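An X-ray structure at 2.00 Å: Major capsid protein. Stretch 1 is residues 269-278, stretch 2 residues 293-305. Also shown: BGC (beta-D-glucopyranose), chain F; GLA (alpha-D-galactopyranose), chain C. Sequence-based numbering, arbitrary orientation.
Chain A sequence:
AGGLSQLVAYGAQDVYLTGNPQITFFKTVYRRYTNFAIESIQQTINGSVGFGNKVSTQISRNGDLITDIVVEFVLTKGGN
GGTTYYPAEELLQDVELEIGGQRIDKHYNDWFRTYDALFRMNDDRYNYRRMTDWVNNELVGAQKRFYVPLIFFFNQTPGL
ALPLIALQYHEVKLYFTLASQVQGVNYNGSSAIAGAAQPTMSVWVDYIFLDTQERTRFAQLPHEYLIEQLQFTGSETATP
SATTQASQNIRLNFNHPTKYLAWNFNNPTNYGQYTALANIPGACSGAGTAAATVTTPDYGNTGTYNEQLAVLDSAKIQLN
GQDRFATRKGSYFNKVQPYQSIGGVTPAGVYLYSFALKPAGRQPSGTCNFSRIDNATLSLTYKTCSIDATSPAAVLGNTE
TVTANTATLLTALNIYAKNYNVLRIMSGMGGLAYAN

Stretch 1 (269-278) TNYGQYTALA
Stretch 2 293-305: TVTTPDYGNTGTY

No direct hydrogen bond joins these two stretches, which have no regular structure apart from a short 3-10 segment at 299-300, although they bury 496 Å² between them; packing and three waters make the contact. CA pairing sets the register: Gln273 CA to Thr302 CA is 5.9 Å and Thr275 CA to Thr304 CA 7.4 Å, the chains running roughly the same way here. Leu277 CA then pairs back with Val294 CA at 5.4 Å.

A type II turn runs from Asn270 to Gln273, with Gly272 at phi/psi 71/7. Asn270 ND2 (chi1 m, chi2 -53°) donates to Gln273 OE1 (2.7 Å, 167°) and lies 3.3 Å from Pro297 CG. Gln273 NE2 (t, t, chi3 -19°) donates to Thr275 O at 3.1 Å.

Leu277 (m, t) has the largest covered area, 86 Å². Its CD1 sits 3.4 Å from Val294 O, within the type I turn Thr293 to Thr296, and its CD2 3.7 Å from Pro297 CB. Thr275 OG1 (p) lies 3.3 Å from Thr304 CG2 (t).

Thr302 (m) points toward stretch 1, its CG2 3.6 Å from Gln273 CA; Thr302 OG1 donates back to Tyr299 O (2.6 Å). Water 1 bonds Tyr299 OH and, weakly, Asn270 OD1; water 2 donates to Tyr271 O and Thr302 OG1; water 3 accepts from Tyr274 N, donates to Thr302 O and bonds Thr275 OG1.

Asn301 ND2, covalently bonded to BGC C1 (1.5 Å), donates to Asp298 OD2 at 2.8 Å.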

ATOM      1  N   THR A 269     -29.011  15.385  -4.003  1.00 34.58           N
ATOM      2  CA  THR A 269     -29.825  14.486  -4.814  1.00 34.51           C
ATOM      3  C   THR A 269     -29.129  13.147  -5.033  1.00 33.39           C
ATOM      4  O   THR A 269     -29.782  12.097  -5.035  1.00 34.31           O
ATOM      5  CB  THR A 269     -30.157  15.147  -6.153  1.00 33.55           C
ATOM      6  OG1 THR A 269     -30.797  16.407  -5.917  1.00 33.68           O
ATOM      7  CG2 THR A 269     -31.087  14.262  -6.972  1.00 34.54           C
ATOM      8  N   ASN A 270     -27.808  13.157  -5.204  1.00 32.16           N
ATOM      9  CA  ASN A 270     -27.051  11.963  -5.558  1.00 28.55           C
ATOM     10  C   ASN A 270     -26.040  11.646  -4.467  1.00 26.56           C
ATOM     11  O   ASN A 270     -25.282  12.524  -4.040  1.00 29.20           O
ATOM     12  CB  ASN A 270     -26.340  12.143  -6.899  1.00 27.80           C
ATOM     13  CG  ASN A 270     -27.301  12.438  -8.029  1.00 29.97           C
ATOM     14  OD1 ASN A 270     -28.268  11.706  -8.242  1.00 32.90           O
ATOM     15  ND2 ASN A 270     -27.048  13.519  -8.756  1.00 30.41           N
ATOM     16  N   TYR A 271     -26.030  10.390  -4.028  1.00 24.75           N
ATOM     17  CA  TYR A 271     -25.158   9.973  -2.941  1.00 22.92           C
ATOM     18  C   TYR A 271     -23.702   9.991  -3.386  1.00 24.10           C
ATOM     19  O   TYR A 271     -23.363   9.492  -4.462  1.00 31.08           O
ATOM     20  CB  TYR A 271     -25.542   8.575  -2.461  1.00 22.33           C
ATOM     21  CG  TYR A 271     -24.697   8.066  -1.317  1.00 24.66           C
ATOM     22  CD1 TYR A 271     -24.875   8.553  -0.029  1.00 27.92           C
ATOM     23  CD2 TYR A 271     -23.727   7.094  -1.521  1.00 25.63           C
ATOM     24  CE1 TYR A 271     -24.107   8.090   1.024  1.00 25.69           C
ATOM     25  CE2 TYR A 271     -22.955   6.624  -0.474  1.00 24.83           C
ATOM     26  CZ  TYR A 271     -23.151   7.126   0.795  1.00 24.65           C
ATOM     27  OH  TYR A 271     -22.386   6.665   1.842  1.00 26.35           O
ATOM     28  N   GLY A 272     -22.844  10.574  -2.554  1.00 25.50           N
ATOM     29  CA  GLY A 272     -21.426  10.603  -2.838  1.00 24.63           C
ATOM     30  C   GLY A 272     -21.006  11.501  -3.978  1.00 23.04           C
ATOM     31  O   GLY A 272     -19.832  11.477  -4.359  1.00 22.88           O
ATOM     32  N   GLN A 273     -21.918  12.291  -4.541  1.00 24.04           N
ATOM     33  CA  GLN A 273     -21.562  13.209  -5.620  1.00 26.16           C
ATOM     34  C   GLN A 273     -20.931  14.448  -5.006  1.00 28.12           C
ATOM     35  O   GLN A 273     -21.624  15.312  -4.462  1.00 27.94           O
ATOM     36  CB  GLN A 273     -22.779  13.572  -6.464  1.00 25.70           C
ATOM     37  CG  GLN A 273     -22.416  14.426  -7.672  1.00 25.88           C
ATOM     38  CD  GLN A 273     -23.612  15.104  -8.308  1.00 28.02           C
ATOM     39  OE1 GLN A 273     -24.754  14.698  -8.105  1.00 32.04           O
ATOM     40  NE2 GLN A 273     -23.351  16.145  -9.091  1.00 29.38           N
ATOM     41  N   TYR A 274     -19.607  14.542  -5.096  1.00 29.24           N
ATOM     42  CA  TYR A 274     -18.862  15.670  -4.558  1.00 28.31           C
ATOM     43  C   TYR A 274     -18.338  16.599  -5.641  1.00 28.95           C
ATOM     44  O   TYR A 274     -17.712  17.614  -5.320  1.00 30.51           O
ATOM     45  CB  TYR A 274     -17.694  15.169  -3.701  1.00 25.80           C
ATOM     46  CG  TYR A 274     -18.113  14.338  -2.510  1.00 24.99           C
ATOM     47  CD1 TYR A 274     -19.257  14.649  -1.786  1.00 25.06           C
ATOM     48  CD2 TYR A 274     -17.364  13.242  -2.107  1.00 25.97           C
ATOM     49  CE1 TYR A 274     -19.640  13.892  -0.697  1.00 25.61           C
ATOM     50  CE2 TYR A 274     -17.737  12.480  -1.018  1.00 25.28           C
ATOM     51  CZ  TYR A 274     -18.876  12.809  -0.317  1.00 24.96           C
ATOM     52  OH  TYR A 274     -19.253  12.054   0.769  1.00 27.37           O
ATOM     53  N   THR A 275     -18.573  16.281  -6.911  1.00 28.96           N
ATOM     54  CA  THR A 275     -18.093  17.083  -8.023  1.00 29.24           C
ATOM     55  C   THR A 275     -19.236  17.323  -8.997  1.00 28.50           C
ATOM     56  O   THR A 275     -20.312  16.728  -8.892  1.00 24.78           O
ATOM     57  CB  THR A 275     -16.915  16.406  -8.734  1.00 27.63           C
ATOM     58  OG1 THR A 275     -17.270  15.058  -9.065  1.00 27.91           O
ATOM     59  CG2 THR A 275     -15.685  16.399  -7.838  1.00 24.48           C
ATOM     60  N   ALA A 276     -18.990  18.206  -9.958  1.00 21.55           N
ATOM     61  CA  ALA A 276     -19.997  18.548 -10.949  1.00 25.20           C
ATOM     62  C   ALA A 276     -20.074  17.488 -12.039  1.00 25.76           C
ATOM     63  O   ALA A 276     -19.083  16.836 -12.379  1.00 28.51           O
ATOM     64  CB  ALA A 276     -19.693  19.911 -11.569  1.00 25.84           C
ATOM     65  N   LEU A 277     -21.275  17.312 -12.583  1.00 26.50           N
ATOM     66  CA  LEU A 277     -21.467  16.403 -13.703  1.00 27.73           C
ATOM     67  C   LEU A 277     -21.112  17.103 -15.007  1.00 30.07           C
ATOM     68  O   LEU A 277     -21.396  18.291 -15.186  1.00 32.98           O
ATOM     69  CB  LEU A 277     -22.912  15.904 -13.750  1.00 27.92           C
ATOM     70  CG  LEU A 277     -23.471  15.266 -12.476  1.00 28.18           C
ATOM     71  CD1 LEU A 277     -24.912  14.822 -12.679  1.00 29.90           C
ATOM     72  CD2 LEU A 277     -22.606  14.098 -12.033  1.00 26.62           C
ATOM     73  N   ALA A 278     -20.487  16.361 -15.918  1.00 30.92           N
ATOM     74  CA  ALA A 278     -20.044  16.923 -17.186  1.00 29.24           C
ATOM     75  C   ALA A 278     -20.056  15.836 -18.249  1.00 26.71           C
ATOM     76  O   ALA A 278     -20.083  14.642 -17.945  1.00 26.94           O
ATOM     77  CB  ALA A 278     -18.647  17.545 -17.073  1.00 26.62           C
ATOM     78  N   THR A 293     -26.448  13.097 -20.749  1.00 35.88           N
ATOM     79  CA  THR A 293     -27.227  14.075 -19.996  1.00 37.80           C
ATOM     80  C   THR A 293     -26.464  14.410 -18.724  1.00 35.76           C
ATOM     81  O   THR A 293     -26.123  13.515 -17.945  1.00 37.10           O
ATOM     82  CB  THR A 293     -28.630  13.543 -19.675  1.00 41.16           C
ATOM     83  OG1 THR A 293     -29.247  14.371 -18.679  1.00 43.64           O
ATOM     84  CG2 THR A 293     -28.577  12.098 -19.188  1.00 39.54           C
ATOM     85  N   VAL A 294     -26.188  15.699 -18.524  1.00 33.69           N
ATOM     86  CA  VAL A 294     -25.426  16.160 -17.369  1.00 32.40           C
ATOM     87  C   VAL A 294     -26.352  16.333 -16.171  1.00 33.11           C
ATOM     88  O   VAL A 294     -25.959  16.897 -15.144  1.00 33.63           O
ATOM     89  CB  VAL A 294     -24.683  17.470 -17.684  1.00 29.54           C
ATOM     90  CG1 VAL A 294     -23.674  17.252 -18.799  1.00 26.98           C
ATOM     91  CG2 VAL A 294     -25.672  18.561 -18.063  1.00 30.03           C
ATOM     92  N   THR A 295     -27.586  15.845 -16.292  1.00 32.06           N
ATOM     93  CA  THR A 295     -28.531  15.880 -15.184  1.00 29.91           C
ATOM     94  C   THR A 295     -28.424  14.645 -14.302  1.00 31.78           C
ATOM     95  O   THR A 295     -28.725  14.713 -13.105  1.00 33.87           O
ATOM     96  CB  THR A 295     -29.960  16.008 -15.718  1.00 34.16           C
ATOM     97  OG1 THR A 295     -30.008  17.042 -16.707  1.00 36.46           O
ATOM     98  CG2 THR A 295     -30.922  16.360 -14.593  1.00 33.60           C
ATOM     99  N   THR A 296     -27.980  13.526 -14.869  1.00 32.32           N
ATOM    100  CA  THR A 296     -27.892  12.254 -14.180  1.00 32.86           C
ATOM    101  C   THR A 296     -26.445  11.786 -14.159  1.00 31.76           C
ATOM    102  O   THR A 296     -25.766  11.841 -15.195  1.00 33.92           O
ATOM    103  CB  THR A 296     -28.773  11.203 -14.879  1.00 33.39           C
ATOM    104  OG1 THR A 296     -30.142  11.627 -14.849  1.00 36.44           O
ATOM    105  CG2 THR A 296     -28.646   9.852 -14.204  1.00 31.78           C
ATOM    106  N   PRO A 297     -25.933  11.337 -13.019  1.00 28.26           N
ATOM    107  CA  PRO A 297     -24.543  10.880 -12.957  1.00 28.32           C
ATOM    108  C   PRO A 297     -24.373   9.496 -13.566  1.00 33.34           C
ATOM    109  O   PRO A 297     -25.331   8.754 -13.788  1.00 35.16           O
ATOM    110  CB  PRO A 297     -24.239  10.845 -11.452  1.00 28.05           C
ATOM    111  CG  PRO A 297     -25.405  11.505 -10.780  1.00 29.48           C
ATOM    112  CD  PRO A 297     -26.568  11.337 -11.693  1.00 29.46           C
ATOM    113  N   ASP A 298     -23.114   9.167 -13.840  1.00 33.67           N
ATOM    114  CA  ASP A 298     -22.709   7.784 -14.074  1.00 32.20           C
ATOM    115  C   ASP A 298     -22.567   7.166 -12.690  1.00 30.51           C
ATOM    116  O   ASP A 298     -21.500   7.207 -12.077  1.00 31.99           O
ATOM    117  CB  ASP A 298     -21.415   7.727 -14.877  1.00 31.11           C
ATOM    118  CG  ASP A 298     -21.016   6.311 -15.260  1.00 33.08           C
ATOM    119  OD1 ASP A 298     -21.698   5.352 -14.840  1.00 33.37           O
ATOM    120  OD2 ASP A 298     -20.015   6.158 -15.994  1.00 33.24           O
ATOM    121  N   TYR A 299     -23.669   6.591 -12.196  1.00 27.70           N
ATOM    122  CA  TYR A 299     -23.783   6.250 -10.779  1.00 25.97           C
ATOM    123  C   TYR A 299     -22.620   5.387 -10.304  1.00 24.92           C
ATOM    124  O   TYR A 299     -22.021   5.655  -9.257  1.00 26.70           O
ATOM    125  CB  TYR A 299     -25.113   5.542 -10.518  1.00 23.80           C
ATOM    126  CG  TYR A 299     -26.326   6.424 -10.704  1.00 25.75           C
ATOM    127  CD1 TYR A 299     -26.636   7.416  -9.783  1.00 28.20           C
ATOM    128  CD2 TYR A 299     -27.166   6.258 -11.796  1.00 23.74           C
ATOM    129  CE1 TYR A 299     -27.746   8.221  -9.948  1.00 26.75           C
ATOM    130  CE2 TYR A 299     -28.279   7.059 -11.968  1.00 24.00           C
ATOM    131  CZ  TYR A 299     -28.563   8.038 -11.042  1.00 25.07           C
ATOM    132  OH  TYR A 299     -29.670   8.837 -11.211  1.00 30.21           O
ATOM    133  N   GLY A 300     -22.278   4.353 -11.071  1.00 24.33           N
ATOM    134  CA  GLY A 300     -21.168   3.497 -10.694  1.00 22.29           C
ATOM    135  C   GLY A 300     -19.833   4.209 -10.673  1.00 22.40           C
ATOM    136  O   GLY A 300     -18.896   3.735 -10.020  1.00 22.34           O
ATOM    137  N   ASN A 301     -19.729   5.344 -11.361  1.00 22.41           N
ATOM    138  CA  ASN A 301     -18.487   6.100 -11.437  1.00 22.64           C
ATOM    139  C   ASN A 301     -18.714   7.525 -10.946  1.00 24.43           C
ATOM    140  O   ASN A 301     -18.278   8.490 -11.583  1.00 28.69           O
ATOM    141  CB  ASN A 301     -17.950   6.084 -12.872  1.00 26.35           C
ATOM    142  CG  ASN A 301     -17.773   4.670 -13.413  1.00 29.85           C
ATOM    143  OD1 ASN A 301     -17.131   3.832 -12.780  1.00 34.85           O
ATOM    144  ND2 ASN A 301     -18.344   4.403 -14.587  1.00 34.01           N
ATOM    145  N   THR A 302     -19.405   7.659  -9.810  1.00 24.28           N
ATOM    146  CA  THR A 302     -19.762   8.976  -9.292  1.00 22.66           C
ATOM    147  C   THR A 302     -18.526   9.774  -8.889  1.00 24.36           C
ATOM    148  O   THR A 302     -18.470  10.991  -9.102  1.00 27.86           O
ATOM    149  CB  THR A 302     -20.714   8.825  -8.104  1.00 21.37           C
ATOM    150  OG1 THR A 302     -21.927   8.200  -8.541  1.00 24.04           O
ATOM    151  CG2 THR A 302     -21.046  10.176  -7.500  1.00 23.32           C
ATOM    152  N   GLY A 303     -17.525   9.109  -8.324  1.00 25.30           N
ATOM    153  CA  GLY A 303     -16.317   9.802  -7.934  1.00 23.45           C
ATOM    154  C   GLY A 303     -15.447  10.163  -9.123  1.00 23.94           C
ATOM    155  O   GLY A 303     -15.605   9.654 -10.233  1.00 24.94           O
ATOM    156  N   THR A 304     -14.513  11.079  -8.879  1.00 26.78           N
ATOM    157  CA  THR A 304     -13.570  11.498  -9.907  1.00 27.64           C
ATOM    158  C   THR A 304     -12.337  12.081  -9.234  1.00 26.20           C
ATOM    159  O   THR A 304     -12.373  12.484  -8.069  1.00 25.80           O
ATOM    160  CB  THR A 304     -14.185  12.527 -10.863  1.00 29.33           C
ATOM    161  OG1 THR A 304     -13.288  12.762 -11.954  1.00 34.00           O
ATOM    162  CG2 THR A 304     -14.430  13.842 -10.142  1.00 28.47           C
ATOM    163  N   TYR A 305     -11.243  12.117  -9.990  1.00 24.12           N
ATOM    164  CA  TYR A 305     -10.019  12.778  -9.564  1.00 23.06           C
ATOM    165  C   TYR A 305      -9.795  14.096 -10.286  1.00 23.86           C
ATOM    166  O   TYR A 305      -8.778  14.757 -10.052  1.00 25.05           O
ATOM    167  CB  TYR A 305      -8.812  11.855  -9.771  1.00 24.95           C
ATOM    168  CG  TYR A 305      -8.836  10.626  -8.892  1.00 23.35           C
ATOM    169  CD1 TYR A 305      -8.629  10.726  -7.524  1.00 23.39           C
ATOM    170  CD2 TYR A 305      -9.062   9.367  -9.429  1.00 24.88           C
ATOM    171  CE1 TYR A 305      -8.652   9.610  -6.712  1.00 23.08           C
ATOM    172  CE2 TYR A 305      -9.084   8.242  -8.625  1.00 25.04           C
ATOM    173  CZ  TYR A 305      -8.878   8.370  -7.266  1.00 22.87           C
ATOM    174  OH  TYR A 305      -8.897   7.259  -6.454  1.00 22.96           O
TER
HETATM  175  C2  BGC F   1     -19.345   2.693 -15.948  1.00 26.37           C
HETATM  176  C3  BGC F   1     -19.194   1.292 -16.550  1.00 30.07           C
HETATM  177  C4  BGC F   1     -17.760   1.052 -16.997  1.00 32.64           C
HETATM  178  C5  BGC F   1     -16.790   1.389 -15.876  1.00 31.04           C
HETATM  179  C6  BGC F   1     -15.356   1.235 -16.357  1.00 30.78           C
HETATM  180  C1  BGC F   1     -18.260   2.988 -14.928  1.00 23.30           C
HETATM  181  O2  BGC F   1     -20.584   2.836 -15.266  1.00 27.46           O
HETATM  182  O3  BGC F   1     -20.051   1.151 -17.686  1.00 30.82           O
HETATM  183  O4  BGC F   1     -17.597  -0.298 -17.426  1.00 37.68           O
HETATM  184  O5  BGC F   1     -16.969   2.739 -15.466  1.00 28.63           O
HETATM  185  O6  BGC F   1     -15.166   2.030 -17.530  1.00 32.07           O
HETATM  186  C1  GLA C   8     -23.633   2.816 -19.131  1.00 31.22           C
HETATM  187  C2  GLA C   8     -23.245   4.204 -19.628  1.00 31.25           C
HETATM  188  C3  GLA C   8     -22.809   5.087 -18.468  1.00 31.60           C
HETATM  189  C4  GLA C   8     -23.864   5.077 -17.371  1.00 32.44           C
HETATM  190  C5  GLA C   8     -24.231   3.648 -16.989  1.00 34.49           C
HETATM  191  C6  GLA C   8     -25.348   3.641 -15.953  1.00 37.58           C
HETATM  192  O2  GLA C   8     -22.174   4.096 -20.572  1.00 35.26           O
HETATM  193  O3  GLA C   8     -22.612   6.425 -18.932  1.00 34.37           O
HETATM  194  O4  GLA C   8     -25.035   5.766 -17.823  1.00 33.77           O
HETATM  195  O5  GLA C   8     -24.655   2.926 -18.143  1.00 35.04           O
HETATM  196  O6  GLA C   8     -25.029   4.556 -14.901  1.00 38.12           O
HETATM  197  O   HOH W   1     -31.033  11.453 -10.216  1.00 35.26           O
HETATM  198  O   HOH W   2     -24.472   8.987  -6.895  1.00 23.97           O
HETATM  199  O   HOH W   3     -17.897  13.224  -7.227  1.00 28.00           O